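Local coordinates for protein alkaline phosphatase (Thermus thermophilus, PDB 7KWD) that probably hydrolyses phosphate monoesters as a homodimeric alkaline phosphatase, using two zinc ions and one magnesium ion in its active site, at residues Ile42-Asp47 / Asp294-Leu299; Arg273-Asn278 / His318-Gly323; Asn278-Ala283 / Gln404-Met409; Leu312-Asp317 / Met439-Gly444. All blocks are in the same frame, centred on the assembly; numbering follows the deposited sequence.

Contact 1 of 4, residues Ile42-Asp47 / Asp294-Leu299; sequences IVFVYD and DEVLEL. With MG (magnesium ion), chain D; ZN (zinc ion), chain E.
Phe44 and Tyr46 of strand 42-46 meet Val296 and Leu297 of helix 294-299, which runs nearly antiparallel to the strand (167°), with the two short axes 10.8 Å apart at closest approach. Phe44 makes the largest single share of the contact. Its chi1 of -170° sets Phe44 CG anti to the backbone N, and the ring beyond it meets two residues at once. Leu297 CD1 lies at the ring edge, near its plane, 3.8 Å from Phe44 CD2, while Val296 CG1 approaches Phe44 CE2 obliquely at 3.8 Å. Within the strand, Tyr46 CE1 sits over one face of the Phe44 ring, displaced toward the rim. An alanine at Phe44 would probably open a gap between strand and helix, leaving Val296 CG1 and Leu297 CD1 without their aromatic partner and Tyr46 without the ring beneath it. The Tyr46 hydroxyl touches Leu297 CD2 at 3.5 Å and donates to a water lying at the edge of the tyrosine ring, 2.7 Å from Tyr46 OH. That water in turn donates to Asp294 OD1 (2.8 Å), so the phenol is tied to a carboxylate that Arg67, Ala70 and Leu71 also hold. Asp47, which follows, bridges the two metals, OD2 binding magnesium at 2.2 Å and OD1 a zinc at 2.2 Å. The contact packs a strand of the core sheet on a covering helix, as in the alpha/beta fold of alkaline phosphatases. Strand 40-46 is bracketed by strands 265-271 and 310-325, both parallel to it, while helices 247-259 and 70-75 pack against helix 283-306 beside the contact.

Contact 2 of 4, residues Arg273-Asn278 / His318-Gly323; sequences RIDHAN and HATGVG. With ZN (zinc ion), chain F; ZN (zinc ion), chain E.
Asp275 and Asn278, on successive turns of helix 273-278, meet Thr320 of segment 318-323, which is weakly strand-like about 319-320, and the backbones come nearest at Asn278 and Gly321, whose CA atoms are 5.4 Å apart. Thr320 OG1 donates a short hydrogen bond to Asp275 OD1 (2.6 Å), meeting the oxygen nearly along its C-O axis. The other oxygen, Asp275 OD2, binds a zinc at 2.0 Å. The threonine hydroxyl is thus a second-shell group that helps fix the rotation of the carboxylate. Its methyl packs at the same time on the helix, Thr320 CG2 lying 3.6 Å from Asn278 CB. This is the two-zinc centre of the alkaline phosphatase fold: His279 and His433 complete the protein ligands of the Asp275 zinc, and His318 NE2 binds the other zinc at 2.2 Å beside Asp47, Ser95 and Asp317. Asp275 OD1 also lies at the edge of the His318 ring, in its plane, 3.2 Å from CE1. The imidazole is steadied on its far nitrogen, where His318 ND1 donates to Ala319 O (3.1 Å) from well above the carbonyl plane. The Asn278 amide is held by Thr286 and Asp53. Gly321 has backbone angles that call for glycine, and a cis peptide joins it to Val322, whose carbonyl accepts a hydrogen bond from Ser429 of the second subunit.

Contact 3 of 4, residues Asn278-Ala283 / Gln404-Met409; sequences NHLNDA and QPANTM. With ZN (zinc ion), chain F.
A Schellman motif ends the helix that carries the zinc ligand His279, and this contact docks that helix end on the start of helix 406-412. Asn281, with positive phi, is the C-prime residue: Asp282 N bonds to Ala277 O, while Asn281 N makes a weak bond to Asn278 O. The terminus is gripped from across by Asn407, whose ND2 donates to His279 O at 2.9 Å, in the carbonyl plane. A chi1 of -70° turns Asn407 CG away from its own carbonyl carbon, and the amide beyond it lies stacked over that of Asn281, their planes 18° apart, with Asn407 ND2 3.4 Å from Asn281 CG. Asn281 ND2 in turn donates to Asn278 O (3.0 Å), almost head-on to the carbonyl oxygen, and also bonds to Ser430 O, while Asn281 OD1 accepts from Gln401. An alanine in place of Asn281 would probably leave the Asn407 amide without its stacking partner and deprive Asn278 O, Ser430 and Gln401 of their side-chain mate. Beside the amides, Leu280 CB and Ala406 CB meet at 3.7 Å, and the Ala406 methyl also touches Leu280 O at 3.5 Å. Just before helix 406-412, Gln404 OE1 takes two donors from opposite faces of its plane, Thr408 OG1 at 2.7 Å and Thr408 N. His279 NE2 binds zinc at 2.2 Å, and its ND1 bonds to Gly431 O. The side-chain amides therefore serve carbonyls at a helix end that the helix itself would leave short of donors, and the residue whose carbonyl Asn407 holds is itself a zinc ligand.

Contact 4 of 4, residues Leu312-Asp317 / Met439-Gly444; sequences LIVVSD and MLLLYG. With ZN (zinc ion), chain E.
Val314 and Leu441 form the central pair of two antiparallel strands, 312-316 and 439-443, with their side chains extending together in one direction, Val314 CB 3.9 Å from Leu441 CD2. Val314 CG1 also meets the terminal methyl of Met439, CE, at 3.9 Å; the methionine chain is extended to SD and then bent (chi3 77°), which turns CE toward the valine. Leu312 CD2 packs on Tyr443 CB at 3.8 Å farther along. The face opposite Val314 and Leu441 carries Ile313, Val315, Leu440 and Leu442. There Leu440 CD1 lies between the two neighbours, 3.9 Å from Ile313 CG2 and 4.1 Å from Val315 CG2, while Ile313 and Leu442 flank each other. Five backbone hydrogen bonds set this register. Leu312 and Tyr443 exchange a pair, as do Val314 and Leu441, with Val314 N to Leu441 O at 2.8 Å, and Ser316 N donates to Met439 O at 3.0 Å. The non-hydrogen-bonded pairs Ile313-Leu442 and Val315-Leu440 alternate with them. This regular antiparallel pairing adds strand 438-443 beside the parallel pair of strands 40-46 and 310-325. Just past the last bond the chain delivers Asp317, whose OD2 binds zinc at 2.2 Å and whose OD1 bonds to Gly48 N. Ser316 OG is held by Phe49 O, and Tyr443 OH by Asp305. Strand 310-325 has strand 40-46 as its parallel neighbour, while strand 438-443 pairs antiparallel with strand 80-84; helices 283-306 and 70-75 cover the face bearing Leu312, Val314, Leu441 and Tyr443.

The contacts converge on the metal centre. Contacts 1, 2 and 4 each supply a ligand to one zinc, through Asp47, His318 and Asp317, while contacts 2 and 3 share the other zinc through Asp275 and His279. Asp47 of contact 1 also binds the magnesium. Contacts 1 and 4, with centres about 9 Å apart, are joined through neighbouring strands: Phe44 N lies 2.8 Å from Ile313 O, a probable hydrogen bond. Contact 2 meets contact 1 where Asp47 OD1 lies 3.1 Å from Asp275 CB, and shares Asn278 with contact 3, about 10 Å away between centres. Contact 3 is the outlying one, its centre about 27 Å from that of contact 4.

Contact 1 of 4, residues Ile42-Asp47 / Asp294-Leu299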
loop_
_atom_site.group_PDB
_atom_site.type_symbol
_atom_site.label_atom_id
_atom_site.label_comp_id
_atom_site.label_asym_id
_atom_site.label_seq_id
_atom_site.Cartn_x
_atom_site.Cartn_y
_atom_site.Cartn_z
ATOM N N ILE A 42 -7.054 6.392 24.005
ATOM C CA ILE A 42 -6.097 7.202 23.253
ATOM C C ILE A 42 -6.229 6.794 21.802
ATOM O O ILE A 42 -6.198 5.590 21.497
ATOM C CB ILE A 42 -4.650 6.999 23.744
ATOM C CG1 ILE A 42 -4.573 7.236 25.252
ATOM C CG2 ILE A 42 -3.726 7.932 23.000
ATOM C CD1 ILE A 42 -3.260 6.889 25.885
ATOM N N VAL A 43 -6.397 7.772 20.918
ATOM C CA VAL A 43 -6.466 7.525 19.477
ATOM C C VAL A 43 -5.282 8.238 18.823
ATOM O O VAL A 43 -5.193 9.467 18.872
ATOM C CB VAL A 43 -7.794 8.007 18.869
ATOM C CG1 VAL A 43 -7.872 7.626 17.387
ATOM C CG2 VAL A 43 -9.032 7.454 19.635
ATOM N N PHE A 44 -4.399 7.473 18.194
ATOM C CA PHE A 44 -3.166 7.980 17.586
ATOM C C PHE A 44 -3.372 7.859 16.078
ATOM O O PHE A 44 -3.336 6.754 15.522
ATOM C CB PHE A 44 -1.957 7.195 18.091
ATOM C CG PHE A 44 -0.631 7.789 17.700
ATOM C CD1 PHE A 44 -0.521 8.946 16.985
ATOM C CD2 PHE A 44 0.554 7.094 18.031
ATOM C CE1 PHE A 44 0.693 9.454 16.586
ATOM C CE2 PHE A 44 1.802 7.625 17.665
ATOM C CZ PHE A 44 1.865 8.810 16.941
ATOM N N VAL A 45 -3.628 8.994 15.429
ATOM C CA VAL A 45 -3.845 9.023 13.981
ATOM C C VAL A 45 -2.524 9.328 13.288
ATOM O O VAL A 45 -1.887 10.344 13.574
ATOM C CB VAL A 45 -4.895 10.066 13.591
ATOM C CG1 VAL A 45 -5.063 10.083 12.065
ATOM C CG2 VAL A 45 -6.195 9.796 14.312
ATOM N N TYR A 46 -2.128 8.443 12.367
ATOM C CA TYR A 46 -1.056 8.692 11.413
ATOM C C TYR A 46 -1.712 9.228 10.139
ATOM O O TYR A 46 -2.229 8.475 9.325
ATOM C CB TYR A 46 -0.295 7.400 11.135
ATOM C CG TYR A 46 0.740 6.942 12.152
ATOM C CD1 TYR A 46 0.393 6.659 13.469
ATOM C CD2 TYR A 46 2.053 6.693 11.762
ATOM C CE1 TYR A 46 1.332 6.190 14.361
ATOM C CE2 TYR A 46 2.999 6.208 12.649
ATOM C CZ TYR A 46 2.635 5.964 13.944
ATOM O OH TYR A 46 3.573 5.508 14.839
ATOM N N ASP A 47 -1.710 10.546 9.956
ATOM C CA ASP A 47 -2.419 11.137 8.835
ATOM C C ASP A 47 -1.653 10.904 7.535
ATOM O O ASP A 47 -0.475 11.232 7.444
ATOM C CB ASP A 47 -2.629 12.631 9.062
ATOM C CG ASP A 47 -3.745 13.164 8.233
ATOM O OD1 ASP A 47 -3.649 12.972 7.002
ATOM O OD2 ASP A 47 -4.726 13.723 8.804
ATOM N N ASP A 294 7.010 7.426 16.007
ATOM C CA ASP A 294 7.456 6.206 16.666
ATOM C C ASP A 294 7.893 6.493 18.088
ATOM O O ASP A 294 7.615 5.710 19.005
ATOM C CB ASP A 294 8.579 5.555 15.848
ATOM C CG ASP A 294 8.585 4.045 15.961
ATOM O OD1 ASP A 294 7.616 3.403 15.487
ATOM O OD2 ASP A 294 9.549 3.504 16.518
ATOM N N GLU A 295 8.542 7.628 18.309
ATOM C CA GLU A 295 8.902 7.982 19.682
ATOM C C GLU A 295 7.661 8.159 20.532
ATOM O O GLU A 295 7.653 7.836 21.729
ATOM C CB GLU A 295 9.726 9.268 19.717
ATOM C CG GLU A 295 11.130 9.109 19.170
ATOM C CD GLU A 295 11.929 10.420 19.239
ATOM O OE1 GLU A 295 12.494 10.823 18.191
ATOM O OE2 GLU A 295 11.974 11.048 20.332
ATOM N N VAL A 296 6.602 8.712 19.934
ATOM C CA VAL A 296 5.346 8.905 20.664
ATOM C C VAL A 296 4.727 7.562 21.008
ATOM O O VAL A 296 4.228 7.356 22.123
ATOM C CB VAL A 296 4.373 9.777 19.848
ATOM C CG1 VAL A 296 2.981 9.808 20.508
ATOM C CG2 VAL A 296 4.933 11.211 19.700
ATOM N N LEU A 297 4.754 6.630 20.053
ATOM C CA LEU A 297 4.226 5.283 20.266
ATOM C C LEU A 297 4.815 4.658 21.510
ATOM O O LEU A 297 4.101 4.030 22.301
ATOM C CB LEU A 297 4.563 4.445 19.058
ATOM C CG LEU A 297 3.670 3.330 18.567
ATOM C CD1 LEU A 297 2.218 3.711 18.544
ATOM C CD2 LEU A 297 4.212 2.975 17.155
ATOM N N GLU A 298 6.121 4.818 21.688
ATOM C CA GLU A 298 6.801 4.237 22.823
ATOM C C GLU A 298 6.267 4.835 24.094
ATOM O O GLU A 298 6.001 4.114 25.057
ATOM C CB GLU A 298 8.296 4.465 22.680
ATOM C CG GLU A 298 8.862 3.548 21.608
ATOM C CD GLU A 298 10.365 3.600 21.468
ATOM O OE1 GLU A 298 10.943 4.685 21.691
ATOM O OE2 GLU A 298 10.956 2.555 21.097
ATOM N N LEU A 299 6.020 6.145 24.081
ATOM C CA LEU A 299 5.408 6.807 25.220
ATOM C C LEU A 299 4.006 6.284 25.493
ATOM O O LEU A 299 3.631 6.019 26.638
ATOM C CB LEU A 299 5.360 8.307 24.960
ATOM C CG LEU A 299 5.727 9.133 26.175
ATOM C CD1 LEU A 299 7.176 8.849 26.569
ATOM C CD2 LEU A 299 5.509 10.575 25.795
HETATM MG MG MG D . -4.944 15.646 9.742
HETATM ZN ZN ZN E . -5.759 12.968 6.378
HETATM O O HOH W 1 6.006 4.932 13.803
HETATM O O HOH W 2 -5.415 17.342 10.928
HETATM O O HOH W 3 -5.970 16.546 8.343
HETATM O O HOH W 4 -3.035 16.274 8.569
#

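Contact 2 of 4, residues Arg273-Asn278 / His318-Gly323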
loop_
_atom_site.group_PDB
_atom_site.type_symbol
_atom_site.label_atom_id
_atom_site.label_comp_id
_atom_site.label_asym_id
_atom_site.label_seq_id
_atom_site.Cartn_x
_atom_site.Cartn_y
_atom_site.Cartn_z
ATOM N N ARG A 273 1.477 15.538 9.827
ATOM C CA ARG A 273 2.244 16.060 8.703
ATOM C C ARG A 273 2.940 14.965 7.910
ATOM O O ARG A 273 3.617 15.261 6.910
ATOM C CB ARG A 273 3.253 17.109 9.187
ATOM C CG ARG A 273 2.571 18.231 10.022
ATOM C CD ARG A 273 3.233 19.612 9.902
ATOM N NE ARG A 273 3.053 20.137 8.547
ATOM C CZ ARG A 273 3.844 21.043 7.989
ATOM N NH1 ARG A 273 4.870 21.554 8.664
ATOM N NH2 ARG A 273 3.595 21.425 6.751
ATOM N N ILE A 274 2.751 13.702 8.296
ATOM C CA ILE A 274 3.058 12.609 7.381
ATOM C C ILE A 274 2.347 12.848 6.060
ATOM O O ILE A 274 2.960 12.793 4.990
ATOM C CB ILE A 274 2.657 11.258 7.996
ATOM C CG1 ILE A 274 3.508 10.962 9.240
ATOM C CG2 ILE A 274 2.733 10.156 6.946
ATOM C CD1 ILE A 274 2.946 9.800 10.088
ATOM N N ASP A 275 1.035 13.127 6.131
ATOM C CA ASP A 275 0.242 13.496 4.961
ATOM C C ASP A 275 0.906 14.621 4.177
ATOM O O ASP A 275 1.137 14.498 2.976
ATOM C CB ASP A 275 -1.165 13.897 5.427
ATOM C CG ASP A 275 -2.087 14.239 4.303
ATOM O OD1 ASP A 275 -2.334 13.341 3.451
ATOM O OD2 ASP A 275 -2.588 15.392 4.288
ATOM N N HIS A 276 1.285 15.697 4.864
ATOM C CA HIS A 276 1.820 16.867 4.180
ATOM C C HIS A 276 3.110 16.537 3.450
ATOM O O HIS A 276 3.308 16.945 2.304
ATOM C CB HIS A 276 2.063 17.997 5.180
ATOM C CG HIS A 276 0.814 18.452 5.857
ATOM N ND1 HIS A 276 0.818 19.341 6.898
ATOM C CD2 HIS A 276 -0.480 18.115 5.658
ATOM C CE1 HIS A 276 -0.419 19.554 7.309
ATOM N NE2 HIS A 276 -1.229 18.821 6.572
ATOM N N ALA A 277 4.017 15.815 4.112
ATOM C CA ALA A 277 5.254 15.450 3.444
ATOM C C ALA A 277 4.966 14.585 2.240
ATOM O O ALA A 277 5.637 14.696 1.212
ATOM C CB ALA A 277 6.188 14.721 4.404
ATOM N N ASN A 278 3.982 13.688 2.358
ATOM C CA ASN A 278 3.660 12.842 1.215
ATOM C C ASN A 278 3.102 13.670 0.079
ATOM O O ASN A 278 3.325 13.333 -1.095
ATOM C CB ASN A 278 2.682 11.744 1.612
ATOM C CG ASN A 278 3.354 10.644 2.447
ATOM O OD1 ASN A 278 4.566 10.473 2.424
ATOM N ND2 ASN A 278 2.545 9.916 3.192
ATOM N N HIS A 318 -5.915 7.629 5.892
ATOM C CA HIS A 318 -5.882 7.279 4.476
ATOM C C HIS A 318 -4.411 7.312 4.061
ATOM O O HIS A 318 -3.563 7.890 4.757
ATOM C CB HIS A 318 -6.655 8.261 3.589
ATOM C CG HIS A 318 -6.228 9.661 3.826
ATOM N ND1 HIS A 318 -5.072 10.184 3.282
ATOM C CD2 HIS A 318 -6.720 10.607 4.644
ATOM C CE1 HIS A 318 -4.898 11.408 3.723
ATOM N NE2 HIS A 318 -5.895 11.690 4.535
ATOM N N ALA A 319 -4.138 6.735 2.903
ATOM C CA ALA A 319 -2.829 6.808 2.300
ATOM C C ALA A 319 -2.701 8.079 1.464
ATOM O O ALA A 319 -3.690 8.615 0.953
ATOM C CB ALA A 319 -2.578 5.582 1.418
ATOM N N THR A 320 -1.456 8.545 1.316
ATOM C CA THR A 320 -1.170 9.722 0.504
ATOM C C THR A 320 0.126 9.523 -0.261
ATOM O O THR A 320 1.139 9.089 0.305
ATOM C CB THR A 320 -1.095 10.983 1.365
ATOM O OG1 THR A 320 -2.357 11.161 1.968
ATOM C CG2 THR A 320 -0.750 12.230 0.503
ATOM N N GLY A 321 0.084 9.876 -1.541
ATOM C CA GLY A 321 1.213 9.748 -2.425
ATOM C C GLY A 321 0.933 8.750 -3.525
ATOM O O GLY A 321 0.227 9.075 -4.478
ATOM N N VAL A 322 1.443 7.518 -3.420
ATOM C CA VAL A 322 2.202 7.039 -2.290
ATOM C C VAL A 322 3.657 6.956 -2.698
ATOM O O VAL A 322 3.961 6.770 -3.893
ATOM C CB VAL A 322 1.681 5.660 -1.806
ATOM C CG1 VAL A 322 0.262 5.795 -1.241
ATOM C CG2 VAL A 322 1.738 4.620 -2.893
ATOM N N GLY A 323 4.530 7.074 -1.700
ATOM C CA GLY A 323 5.957 7.172 -1.899
ATOM C C GLY A 323 6.693 5.863 -1.675
ATOM O O GLY A 323 7.138 5.556 -0.561
HETATM ZN ZN ZN F . -3.796 15.464 2.707
HETATM ZN ZN ZN E . -5.759 12.968 6.378
#

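Contact 3 of 4, residues Asn278-Ala283 / Gln404-Met409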
loop_
_atom_site.group_PDB
_atom_site.type_symbol
_atom_site.label_atom_id
_atom_site.label_comp_id
_atom_site.label_asym_id
_atom_site.label_seq_id
_atom_site.Cartn_x
_atom_site.Cartn_y
_atom_site.Cartn_z
ATOM N N ASN A 278 3.982 13.688 2.358
ATOM C CA ASN A 278 3.660 12.842 1.215
ATOM C C ASN A 278 3.102 13.670 0.079
ATOM O O ASN A 278 3.325 13.333 -1.095
ATOM C CB ASN A 278 2.682 11.744 1.612
ATOM C CG ASN A 278 3.354 10.644 2.447
ATOM O OD1 ASN A 278 4.566 10.473 2.424
ATOM N ND2 ASN A 278 2.545 9.916 3.192
ATOM N N HIS A 279 2.339 14.728 0.414
ATOM C CA HIS A 279 1.884 15.692 -0.587
ATOM C C HIS A 279 3.068 16.346 -1.301
ATOM O O HIS A 279 3.073 16.462 -2.532
ATOM C CB HIS A 279 1.021 16.768 0.073
ATOM C CG HIS A 279 -0.401 16.370 0.290
ATOM N ND1 HIS A 279 -1.201 15.895 -0.726
ATOM C CD2 HIS A 279 -1.171 16.370 1.407
ATOM C CE1 HIS A 279 -2.406 15.644 -0.253
ATOM N NE2 HIS A 279 -2.416 15.942 1.032
ATOM N N LEU A 280 4.088 16.779 -0.538
ATOM C CA LEU A 280 5.278 17.344 -1.173
ATOM C C LEU A 280 6.049 16.325 -2.024
ATOM O O LEU A 280 6.861 16.727 -2.860
ATOM C CB LEU A 280 6.249 17.895 -0.133
ATOM C CG LEU A 280 5.664 18.765 0.966
ATOM C CD1 LEU A 280 6.733 19.243 1.885
ATOM C CD2 LEU A 280 4.936 19.921 0.362
ATOM N N ASN A 281 5.827 15.031 -1.821
ATOM C CA ASN A 281 6.636 13.965 -2.426
ATOM C C ASN A 281 8.049 14.009 -1.853
ATOM O O ASN A 281 9.017 13.837 -2.591
ATOM C CB ASN A 281 6.703 14.057 -3.944
ATOM C CG ASN A 281 5.459 13.541 -4.643
ATOM O OD1 ASN A 281 5.505 13.341 -5.844
ATOM N ND2 ASN A 281 4.348 13.361 -3.909
ATOM N N ASP A 282 8.161 14.286 -0.562
ATOM C CA ASP A 282 9.432 14.413 0.138
ATOM C C ASP A 282 9.601 13.222 1.086
ATOM O O ASP A 282 9.209 13.259 2.258
ATOM C CB ASP A 282 9.484 15.732 0.883
ATOM C CG ASP A 282 10.804 15.950 1.590
ATOM O OD1 ASP A 282 11.599 14.981 1.713
ATOM O OD2 ASP A 282 11.043 17.091 2.043
ATOM N N ALA A 283 10.252 12.171 0.577
ATOM C CA ALA A 283 10.407 10.948 1.356
ATOM C C ALA A 283 11.162 11.167 2.660
ATOM O O ALA A 283 10.894 10.487 3.668
ATOM C CB ALA A 283 11.112 9.889 0.494
ATOM N N GLN A 404 2.570 21.695 -5.897
ATOM C CA GLN A 404 3.655 22.398 -6.570
ATOM C C GLN A 404 4.023 23.637 -5.789
ATOM O O GLN A 404 3.167 24.251 -5.152
ATOM C CB GLN A 404 3.255 22.767 -8.004
ATOM C CG GLN A 404 2.872 21.572 -8.872
ATOM C CD GLN A 404 4.095 20.768 -9.279
ATOM O OE1 GLN A 404 5.218 21.179 -8.995
ATOM N NE2 GLN A 404 3.884 19.626 -9.944
ATOM N N PRO A 405 5.302 24.034 -5.815
ATOM C CA PRO A 405 6.302 23.414 -6.694
ATOM C C PRO A 405 6.986 22.146 -6.162
ATOM O O PRO A 405 7.854 21.606 -6.835
ATOM C CB PRO A 405 7.342 24.528 -6.845
ATOM C CG PRO A 405 7.305 25.236 -5.519
ATOM C CD PRO A 405 5.870 25.149 -5.031
ATOM N N ALA A 406 6.568 21.650 -4.997
ATOM C CA ALA A 406 7.302 20.563 -4.350
ATOM C C ALA A 406 7.438 19.337 -5.241
ATOM O O ALA A 406 8.494 18.692 -5.246
ATOM C CB ALA A 406 6.625 20.170 -3.043
ATOM N N ASN A 407 6.384 18.974 -5.988
ATOM C CA ASN A 407 6.476 17.759 -6.786
ATOM C C ASN A 407 7.475 17.917 -7.931
ATOM O O ASN A 407 8.120 16.945 -8.333
ATOM C CB ASN A 407 5.111 17.331 -7.356
ATOM C CG ASN A 407 4.114 16.803 -6.289
ATOM O OD1 ASN A 407 2.992 16.448 -6.643
ATOM N ND2 ASN A 407 4.508 16.764 -5.014
ATOM N N THR A 408 7.593 19.123 -8.499
ATOM C CA THR A 408 8.659 19.341 -9.477
ATOM C C THR A 408 10.018 19.206 -8.803
ATOM O O THR A 408 10.960 18.639 -9.374
ATOM C CB THR A 408 8.511 20.717 -10.140
ATOM O OG1 THR A 408 7.245 20.795 -10.809
ATOM C CG2 THR A 408 9.625 20.939 -11.176
ATOM N N MET A 409 10.135 19.702 -7.568
ATOM C CA MET A 409 11.366 19.504 -6.813
ATOM C C MET A 409 11.700 18.020 -6.698
ATOM O O MET A 409 12.855 17.616 -6.872
ATOM C CB MET A 409 11.221 20.154 -5.437
ATOM C CG MET A 409 11.158 21.684 -5.515
ATOM S SD MET A 409 10.771 22.525 -3.980
ATOM C CE MET A 409 12.343 22.408 -3.106
HETATM ZN ZN ZN F . -3.796 15.464 2.707
#

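Contact 4 of 4, residues Leu312-Asp317 / Met439-Gly444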
loop_
_atom_site.group_PDB
_atom_site.type_symbol
_atom_site.label_atom_id
_atom_site.label_comp_id
_atom_site.label_asym_id
_atom_site.label_seq_id
_atom_site.Cartn_x
_atom_site.Cartn_y
_atom_site.Cartn_z
ATOM N N LEU A 312 -5.457 1.868 23.497
ATOM C CA LEU A 312 -4.756 2.653 22.503
ATOM C C LEU A 312 -5.137 2.141 21.126
ATOM O O LEU A 312 -4.940 0.959 20.813
ATOM C CB LEU A 312 -3.236 2.605 22.699
ATOM C CG LEU A 312 -2.440 3.116 21.513
ATOM C CD1 LEU A 312 -2.729 4.595 21.250
ATOM C CD2 LEU A 312 -0.985 2.846 21.738
ATOM N N ILE A 313 -5.700 3.029 20.310
ATOM C CA ILE A 313 -5.983 2.761 18.904
ATOM C C ILE A 313 -4.974 3.537 18.075
ATOM O O ILE A 313 -4.880 4.758 18.222
ATOM C CB ILE A 313 -7.420 3.174 18.518
ATOM C CG1 ILE A 313 -8.441 2.392 19.328
ATOM C CG2 ILE A 313 -7.618 2.997 16.996
ATOM C CD1 ILE A 313 -9.899 2.668 18.933
ATOM N N VAL A 314 -4.257 2.847 17.188
ATOM C CA VAL A 314 -3.325 3.471 16.247
ATOM C C VAL A 314 -3.860 3.225 14.843
ATOM O O VAL A 314 -4.063 2.074 14.437
ATOM C CB VAL A 314 -1.900 2.927 16.405
ATOM C CG1 VAL A 314 -0.921 3.706 15.549
ATOM C CG2 VAL A 314 -1.495 3.008 17.848
ATOM N N VAL A 315 -4.096 4.301 14.099
ATOM C CA VAL A 315 -4.809 4.187 12.838
ATOM C C VAL A 315 -4.302 5.242 11.871
ATOM O O VAL A 315 -4.010 6.385 12.258
ATOM C CB VAL A 315 -6.329 4.336 13.050
ATOM C CG1 VAL A 315 -6.660 5.748 13.479
ATOM C CG2 VAL A 315 -7.102 3.918 11.787
ATOM N N SER A 316 -4.217 4.861 10.606
ATOM C CA SER A 316 -4.036 5.836 9.541
ATOM C C SER A 316 -5.402 6.240 9.005
ATOM O O SER A 316 -6.305 5.395 8.896
ATOM C CB SER A 316 -3.187 5.254 8.410
ATOM O OG SER A 316 -3.223 6.146 7.300
ATOM N N ASP A 317 -5.568 7.531 8.653
ATOM C CA ASP A 317 -6.869 7.951 8.123
ATOM C C ASP A 317 -7.019 7.753 6.620
ATOM O O ASP A 317 -8.149 7.713 6.130
ATOM C CB ASP A 317 -7.174 9.411 8.494
ATOM C CG ASP A 317 -6.287 10.400 7.819
ATOM O OD1 ASP A 317 -5.148 10.078 7.405
ATOM O OD2 ASP A 317 -6.737 11.561 7.720
ATOM N N MET A 439 -3.678 1.099 7.746
ATOM C CA MET A 439 -3.454 0.442 9.028
ATOM C C MET A 439 -4.505 0.775 10.077
ATOM O O MET A 439 -4.875 1.926 10.277
ATOM C CB MET A 439 -2.094 0.871 9.554
ATOM C CG MET A 439 -1.776 0.444 10.964
ATOM S SD MET A 439 -0.164 1.076 11.460
ATOM C CE MET A 439 -0.491 2.743 11.815
ATOM N N LEU A 440 -4.930 -0.265 10.810
ATOM C CA LEU A 440 -5.681 -0.121 12.056
ATOM C C LEU A 440 -5.100 -1.099 13.068
ATOM O O LEU A 440 -5.020 -2.301 12.786
ATOM C CB LEU A 440 -7.163 -0.417 11.863
ATOM C CG LEU A 440 -8.043 -0.629 13.098
ATOM C CD1 LEU A 440 -8.167 0.615 14.006
ATOM C CD2 LEU A 440 -9.411 -1.009 12.616
ATOM N N LEU A 441 -4.737 -0.588 14.238
ATOM C CA LEU A 441 -4.016 -1.372 15.238
ATOM C C LEU A 441 -4.545 -1.080 16.631
ATOM O O LEU A 441 -4.751 0.081 16.986
ATOM C CB LEU A 441 -2.516 -1.058 15.187
ATOM C CG LEU A 441 -1.577 -1.373 16.357
ATOM C CD1 LEU A 441 -1.301 -2.844 16.407
ATOM C CD2 LEU A 441 -0.271 -0.627 16.147
ATOM N N LEU A 442 -4.693 -2.132 17.431
ATOM C CA LEU A 442 -5.214 -2.040 18.788
ATOM C C LEU A 442 -4.158 -2.454 19.798
ATOM O O LEU A 442 -3.555 -3.529 19.683
ATOM C CB LEU A 442 -6.433 -2.930 18.982
ATOM C CG LEU A 442 -7.580 -2.689 17.997
ATOM C CD1 LEU A 442 -8.702 -3.724 18.233
ATOM C CD2 LEU A 442 -8.095 -1.307 18.168
ATOM N N TYR A 443 -3.939 -1.618 20.797
ATOM C CA TYR A 443 -2.908 -1.890 21.797
ATOM C C TYR A 443 -3.587 -1.793 23.152
ATOM O O TYR A 443 -3.904 -0.692 23.632
ATOM C CB TYR A 443 -1.727 -0.931 21.685
ATOM C CG TYR A 443 -0.607 -1.293 22.636
ATOM C CD1 TYR A 443 -0.601 -0.840 23.949
ATOM C CD2 TYR A 443 0.421 -2.125 22.237
ATOM C CE1 TYR A 443 0.406 -1.198 24.831
ATOM C CE2 TYR A 443 1.435 -2.466 23.109
ATOM C CZ TYR A 443 1.426 -1.993 24.401
ATOM O OH TYR A 443 2.455 -2.355 25.250
ATOM N N GLY A 444 -3.815 -2.931 23.754
ATOM C CA GLY A 444 -4.536 -2.965 25.010
ATOM C C GLY A 444 -4.484 -4.346 25.617
ATOM O O GLY A 444 -4.009 -5.312 25.004
HETATM ZN ZN ZN E . -5.759 12.968 6.378
#